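Local coordinates for cell division control protein 45 cdc45 putative (Entamoeba histolytica, PDB 6CC2) that probably acts in eukaryotic DNA replication as the Cdc45 component of the replicative helicase, with a conformational switch that may regulate replication, at residues V294-A306 with M317-S329. Residues are numbered along the deposited sequence; the frame is centred on the assembly and turned at random.
Sequences VLIADMGIPLSQA and MKNKFLLKMEGYS. With EDO (1,2-ethanediol), chain L.
With CG of Asp298 turned away from the backbone N (chi1 -168°) and CG of Tyr328 placed beside its own (chi1 -64°), a carboxylate and a phenol meet at the edge of the contact. Tyr328 OH donates to Asp298 OD2 at 2.6 Å, reaching the anti side of a carboxylate whose plane is inclined to the ring. Lys324 NZ adds a long salt bridge to the same oxygen, 3.9 Å from Asp298 OD2, so OD2 has one short hydrogen bond and a more distant positive charge, which together would probably favour its ionised form.

The Tyr328 ring also serves the apolar part of the contact. Leu295 CD2 comes obliquely to within 3.6 Å of Tyr328 CE2, while CG of Met299, a selenomethionine, approaches the ring edge. The bent end of Met299 then sets SE beside two rings, Tyr328 and Phe321, each centroid 5.5 Å away: two Met-aromatic contacts, both at the ring edge. Gly300, with positive phi, closes the preceding helix in a Schellman motif and redirects the chain along helix 317-329. There Ile301 CD1 packs 3.8 Å from Phe321 CB, and the selenium of Met317, also a selenomethionine, lies 3.9 Å from Pro302 CD. Beyond it, Gln305 crosses Met317 at about a right angle, with Gln305 OE1 3.4 Å from Met317 CG and held by the backbone N of Ser314.

The example illustrates how a helix end and the turn after it can pack on a later helix, here with the axes of 294-298 and 317-329 at 110°. Leu267 of helix 267-273 touches both Ile301 and Phe321, while Phe338 of strand 338-344 meets Leu322, Glu326 and Ser329 on helix 315-331.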
loop_
_atom_site.group_PDB
_atom_site.type_symbol
_atom_site.label_atom_id
_atom_site.label_comp_id
_atom_site.label_asym_id
_atom_site.label_seq_id
_atom_site.Cartn_x
_atom_site.Cartn_y
_atom_site.Cartn_z
ATOM N N VAL A 294 -10.799 -28.468 -10.385
ATOM C CA VAL A 294 -11.028 -29.637 -9.542
ATOM C C VAL A 294 -11.387 -29.207 -8.126
ATOM O O VAL A 294 -12.246 -29.815 -7.475
ATOM C CB VAL A 294 -9.791 -30.557 -9.559
ATOM C CG1 VAL A 294 -9.835 -31.515 -8.398
ATOM C CG2 VAL A 294 -9.715 -31.302 -10.879
ATOM N N LEU A 295 -10.729 -28.168 -7.620
ATOM C CA LEU A 295 -11.058 -27.644 -6.304
ATOM C C LEU A 295 -12.494 -27.125 -6.267
ATOM O O LEU A 295 -13.233 -27.388 -5.312
ATOM C CB LEU A 295 -10.077 -26.537 -5.934
ATOM C CG LEU A 295 -10.111 -25.910 -4.537
ATOM C CD1 LEU A 295 -11.277 -24.946 -4.363
ATOM C CD2 LEU A 295 -10.141 -26.996 -3.468
ATOM N N ILE A 296 -12.896 -26.370 -7.291
ATOM C CA ILE A 296 -14.247 -25.821 -7.310
ATOM C C ILE A 296 -15.268 -26.950 -7.304
ATOM O O ILE A 296 -16.284 -26.892 -6.600
ATOM C CB ILE A 296 -14.433 -24.904 -8.523
ATOM C CG1 ILE A 296 -13.447 -23.727 -8.505
ATOM C CG2 ILE A 296 -15.882 -24.376 -8.565
ATOM C CD1 ILE A 296 -13.545 -22.857 -7.270
ATOM N N ALA A 297 -15.009 -28.002 -8.084
ATOM C CA ALA A 297 -15.898 -29.161 -8.114
ATOM C C ALA A 297 -15.924 -29.876 -6.769
ATOM O O ALA A 297 -16.974 -30.393 -6.360
ATOM C CB ALA A 297 -15.472 -30.111 -9.226
ATOM N N ASP A 298 -14.791 -29.916 -6.071
ATOM C CA ASP A 298 -14.747 -30.524 -4.750
ATOM C C ASP A 298 -15.679 -29.824 -3.769
ATOM O O ASP A 298 -16.149 -30.450 -2.813
ATOM C CB ASP A 298 -13.316 -30.487 -4.203
ATOM C CG ASP A 298 -13.142 -31.356 -2.968
ATOM O OD1 ASP A 298 -12.881 -32.567 -3.129
ATOM O OD2 ASP A 298 -13.271 -30.835 -1.838
HETATM N N MSE A 299 -15.932 -28.533 -3.967
HETATM C CA MSE A 299 -16.834 -27.794 -3.091
HETATM C C MSE A 299 -18.297 -28.067 -3.430
HETATM O O MSE A 299 -19.202 -27.667 -2.691
HETATM C CB MSE A 299 -16.551 -26.293 -3.180
HETATM C CG MSE A 299 -15.182 -25.926 -2.694
HETATM SE SE MSE A 299 -14.968 -23.988 -2.589
HETATM C CE MSE A 299 -15.204 -23.564 -4.422
ATOM N N GLY A 300 -18.517 -28.758 -4.546
ATOM C CA GLY A 300 -19.860 -29.013 -5.021
ATOM C C GLY A 300 -20.529 -27.822 -5.651
ATOM O O GLY A 300 -21.764 -27.752 -5.676
ATOM N N ILE A 301 -19.754 -26.879 -6.169
ATOM C CA ILE A 301 -20.286 -25.668 -6.784
ATOM C C ILE A 301 -20.053 -25.747 -8.289
ATOM O O ILE A 301 -18.897 -25.829 -8.724
ATOM C CB ILE A 301 -19.631 -24.412 -6.197
ATOM C CG1 ILE A 301 -19.869 -24.350 -4.684
ATOM C CG2 ILE A 301 -20.156 -23.158 -6.883
ATOM C CD1 ILE A 301 -19.069 -23.269 -3.979
ATOM N N PRO A 302 -21.093 -25.694 -9.113
ATOM C CA PRO A 302 -20.869 -25.679 -10.565
ATOM C C PRO A 302 -20.195 -24.386 -11.013
ATOM O O PRO A 302 -20.313 -23.335 -10.381
ATOM C CB PRO A 302 -22.280 -25.819 -11.157
ATOM C CG PRO A 302 -23.196 -25.331 -10.090
ATOM C CD PRO A 302 -22.526 -25.657 -8.765
ATOM N N LEU A 303 -19.482 -24.471 -12.137
ATOM C CA LEU A 303 -18.812 -23.276 -12.650
ATOM C C LEU A 303 -19.811 -22.180 -13.010
ATOM O O LEU A 303 -19.489 -20.990 -12.912
ATOM C CB LEU A 303 -17.959 -23.636 -13.860
ATOM C CG LEU A 303 -16.689 -24.434 -13.584
ATOM C CD1 LEU A 303 -15.902 -24.594 -14.887
ATOM C CD2 LEU A 303 -15.806 -23.779 -12.533
ATOM N N SER A 304 -21.022 -22.547 -13.413
ATOM C CA SER A 304 -22.032 -21.541 -13.731
ATOM C C SER A 304 -22.391 -20.707 -12.507
ATOM O O SER A 304 -22.795 -19.547 -12.644
ATOM C CB SER A 304 -23.285 -22.212 -14.290
ATOM O OG SER A 304 -23.873 -23.043 -13.310
ATOM N N GLN A 305 -22.271 -21.279 -11.316
ATOM C CA GLN A 305 -22.482 -20.531 -10.081
ATOM C C GLN A 305 -21.221 -19.817 -9.631
ATOM O O GLN A 305 -21.281 -18.659 -9.203
ATOM C CB GLN A 305 -22.980 -21.471 -8.974
ATOM C CG GLN A 305 -24.457 -21.890 -9.114
ATOM C CD GLN A 305 -25.426 -20.766 -8.749
ATOM O OE1 GLN A 305 -25.225 -20.041 -7.774
ATOM N NE2 GLN A 305 -26.488 -20.626 -9.534
ATOM N N ALA A 306 -20.070 -20.491 -9.699
ATOM C CA ALA A 306 -18.842 -19.898 -9.192
ATOM C C ALA A 306 -18.397 -18.714 -10.041
ATOM O O ALA A 306 -17.691 -17.827 -9.547
ATOM C CB ALA A 306 -17.720 -20.939 -9.149
HETATM N N MSE A 317 -25.085 -21.758 -2.398
HETATM C CA MSE A 317 -23.743 -21.967 -2.896
HETATM C C MSE A 317 -22.748 -21.233 -1.987
HETATM O O MSE A 317 -21.653 -21.714 -1.753
HETATM C CB MSE A 317 -23.592 -21.480 -4.335
HETATM C CG MSE A 317 -24.361 -22.300 -5.353
HETATM SE SE MSE A 317 -23.909 -24.215 -5.373
HETATM C CE MSE A 317 -25.401 -24.866 -4.271
ATOM N N LYS A 318 -23.163 -20.076 -1.465
ATOM C CA LYS A 318 -22.293 -19.343 -0.552
ATOM C C LYS A 318 -22.044 -20.150 0.721
ATOM O O LYS A 318 -20.921 -20.161 1.246
ATOM C CB LYS A 318 -22.909 -17.988 -0.213
ATOM C CG LYS A 318 -22.837 -16.979 -1.346
ATOM C CD LYS A 318 -23.508 -15.676 -0.964
ATOM C CE LYS A 318 -23.309 -14.618 -2.041
ATOM N NZ LYS A 318 -24.596 -14.072 -2.540
ATOM N N ASN A 319 -23.080 -20.816 1.224
ATOM C CA ASN A 319 -22.950 -21.636 2.432
ATOM C C ASN A 319 -21.999 -22.804 2.184
ATOM O O ASN A 319 -21.159 -23.120 3.036
ATOM C CB ASN A 319 -24.310 -22.153 2.890
ATOM C CG ASN A 319 -25.233 -21.046 3.405
ATOM O OD1 ASN A 319 -24.785 -19.986 3.819
ATOM N ND2 ASN A 319 -26.526 -21.303 3.376
ATOM N N LYS A 320 -22.099 -23.440 1.012
ATOM C CA LYS A 320 -21.178 -24.522 0.664
ATOM C C LYS A 320 -19.744 -24.023 0.609
ATOM O O LYS A 320 -18.823 -24.670 1.124
ATOM C CB LYS A 320 -21.557 -25.152 -0.685
ATOM C CG LYS A 320 -22.653 -26.192 -0.616
ATOM C CD LYS A 320 -23.039 -26.681 -2.028
ATOM C CE LYS A 320 -23.126 -28.198 -2.102
ATOM N NZ LYS A 320 -24.090 -28.628 -3.131
ATOM N N PHE A 321 -19.532 -22.877 -0.041
ATOM C CA PHE A 321 -18.191 -22.304 -0.161
ATOM C C PHE A 321 -17.602 -22.006 1.211
ATOM O O PHE A 321 -16.467 -22.394 1.514
ATOM C CB PHE A 321 -18.273 -21.047 -1.028
ATOM C CG PHE A 321 -17.200 -20.035 -0.747
ATOM C CD1 PHE A 321 -15.881 -20.288 -1.058
ATOM C CD2 PHE A 321 -17.530 -18.813 -0.172
ATOM C CE1 PHE A 321 -14.899 -19.335 -0.796
ATOM C CE2 PHE A 321 -16.557 -17.867 0.097
ATOM C CZ PHE A 321 -15.240 -18.133 -0.216
ATOM N N LEU A 322 -18.371 -21.347 2.074
ATOM C CA LEU A 322 -17.865 -20.994 3.395
ATOM C C LEU A 322 -17.489 -22.235 4.195
ATOM O O LEU A 322 -16.427 -22.285 4.827
ATOM C CB LEU A 322 -18.913 -20.180 4.151
ATOM C CG LEU A 322 -18.709 -19.990 5.654
ATOM C CD1 LEU A 322 -17.392 -19.293 5.952
ATOM C CD2 LEU A 322 -19.879 -19.213 6.261
ATOM N N LEU A 323 -18.351 -23.246 4.196
ATOM C CA LEU A 323 -18.057 -24.442 4.981
ATOM C C LEU A 323 -16.829 -25.161 4.439
ATOM O O LEU A 323 -15.976 -25.612 5.211
ATOM C CB LEU A 323 -19.260 -25.372 4.977
ATOM C CG LEU A 323 -19.114 -26.660 5.796
ATOM C CD1 LEU A 323 -18.752 -26.326 7.233
ATOM C CD2 LEU A 323 -20.396 -27.492 5.743
ATOM N N LYS A 324 -16.727 -25.283 3.115
ATOM C CA LYS A 324 -15.579 -25.945 2.515
ATOM C C LYS A 324 -14.293 -25.175 2.781
ATOM O O LYS A 324 -13.261 -25.784 3.100
ATOM C CB LYS A 324 -15.810 -26.112 1.011
ATOM C CG LYS A 324 -16.817 -27.225 0.660
ATOM C CD LYS A 324 -16.276 -28.574 1.070
ATOM C CE LYS A 324 -16.888 -29.708 0.243
ATOM N NZ LYS A 324 -16.323 -31.018 0.620
HETATM N N MSE A 325 -14.338 -23.841 2.683
HETATM C CA MSE A 325 -13.156 -23.014 2.874
HETATM C C MSE A 325 -12.686 -23.046 4.322
HETATM O O MSE A 325 -11.483 -22.987 4.595
HETATM C CB MSE A 325 -13.425 -21.583 2.439
HETATM C CG MSE A 325 -13.375 -21.369 0.940
HETATM SE SE MSE A 325 -11.579 -21.657 0.185
HETATM C CE MSE A 325 -10.608 -20.326 1.191
ATOM N N GLU A 326 -13.633 -23.132 5.258
ATOM C CA GLU A 326 -13.268 -23.322 6.653
ATOM C C GLU A 326 -12.388 -24.553 6.808
ATOM O O GLU A 326 -11.325 -24.490 7.436
ATOM C CB GLU A 326 -14.524 -23.429 7.516
ATOM C CG GLU A 326 -15.242 -22.100 7.728
ATOM C CD GLU A 326 -16.474 -22.225 8.609
ATOM O OE1 GLU A 326 -16.723 -23.329 9.141
ATOM O OE2 GLU A 326 -17.194 -21.219 8.770
ATOM N N GLY A 327 -12.810 -25.681 6.217
ATOM C CA GLY A 327 -12.002 -26.890 6.275
ATOM C C GLY A 327 -10.683 -26.744 5.541
ATOM O O GLY A 327 -9.623 -27.094 6.066
ATOM N N TYR A 328 -10.725 -26.221 4.313
ATOM C CA TYR A 328 -9.485 -26.028 3.561
ATOM C C TYR A 328 -8.503 -25.165 4.352
ATOM O O TYR A 328 -7.292 -25.397 4.321
ATOM C CB TYR A 328 -9.766 -25.374 2.209
ATOM C CG TYR A 328 -10.612 -26.187 1.254
ATOM C CD1 TYR A 328 -10.652 -27.571 1.321
ATOM C CD2 TYR A 328 -11.362 -25.559 0.274
ATOM C CE1 TYR A 328 -11.425 -28.305 0.433
ATOM C CE2 TYR A 328 -12.126 -26.271 -0.613
ATOM C CZ TYR A 328 -12.161 -27.644 -0.529
ATOM O OH TYR A 328 -12.939 -28.339 -1.422
ATOM N N SER A 329 -9.012 -24.175 5.082
ATOM C CA SER A 329 -8.127 -23.228 5.763
ATOM C C SER A 329 -7.340 -23.917 6.869
ATOM O O SER A 329 -6.213 -23.513 7.167
ATOM C CB SER A 329 -8.930 -22.062 6.338
ATOM O OG SER A 329 -9.688 -22.478 7.456
HETATM C C1 EDO L . -27.407 -13.783 -0.687
HETATM O O1 EDO L . -26.880 -14.436 -1.850
HETATM C C2 EDO L . -26.599 -12.531 -0.356
HETATM O O2 EDO L . -26.587 -11.638 -1.480
#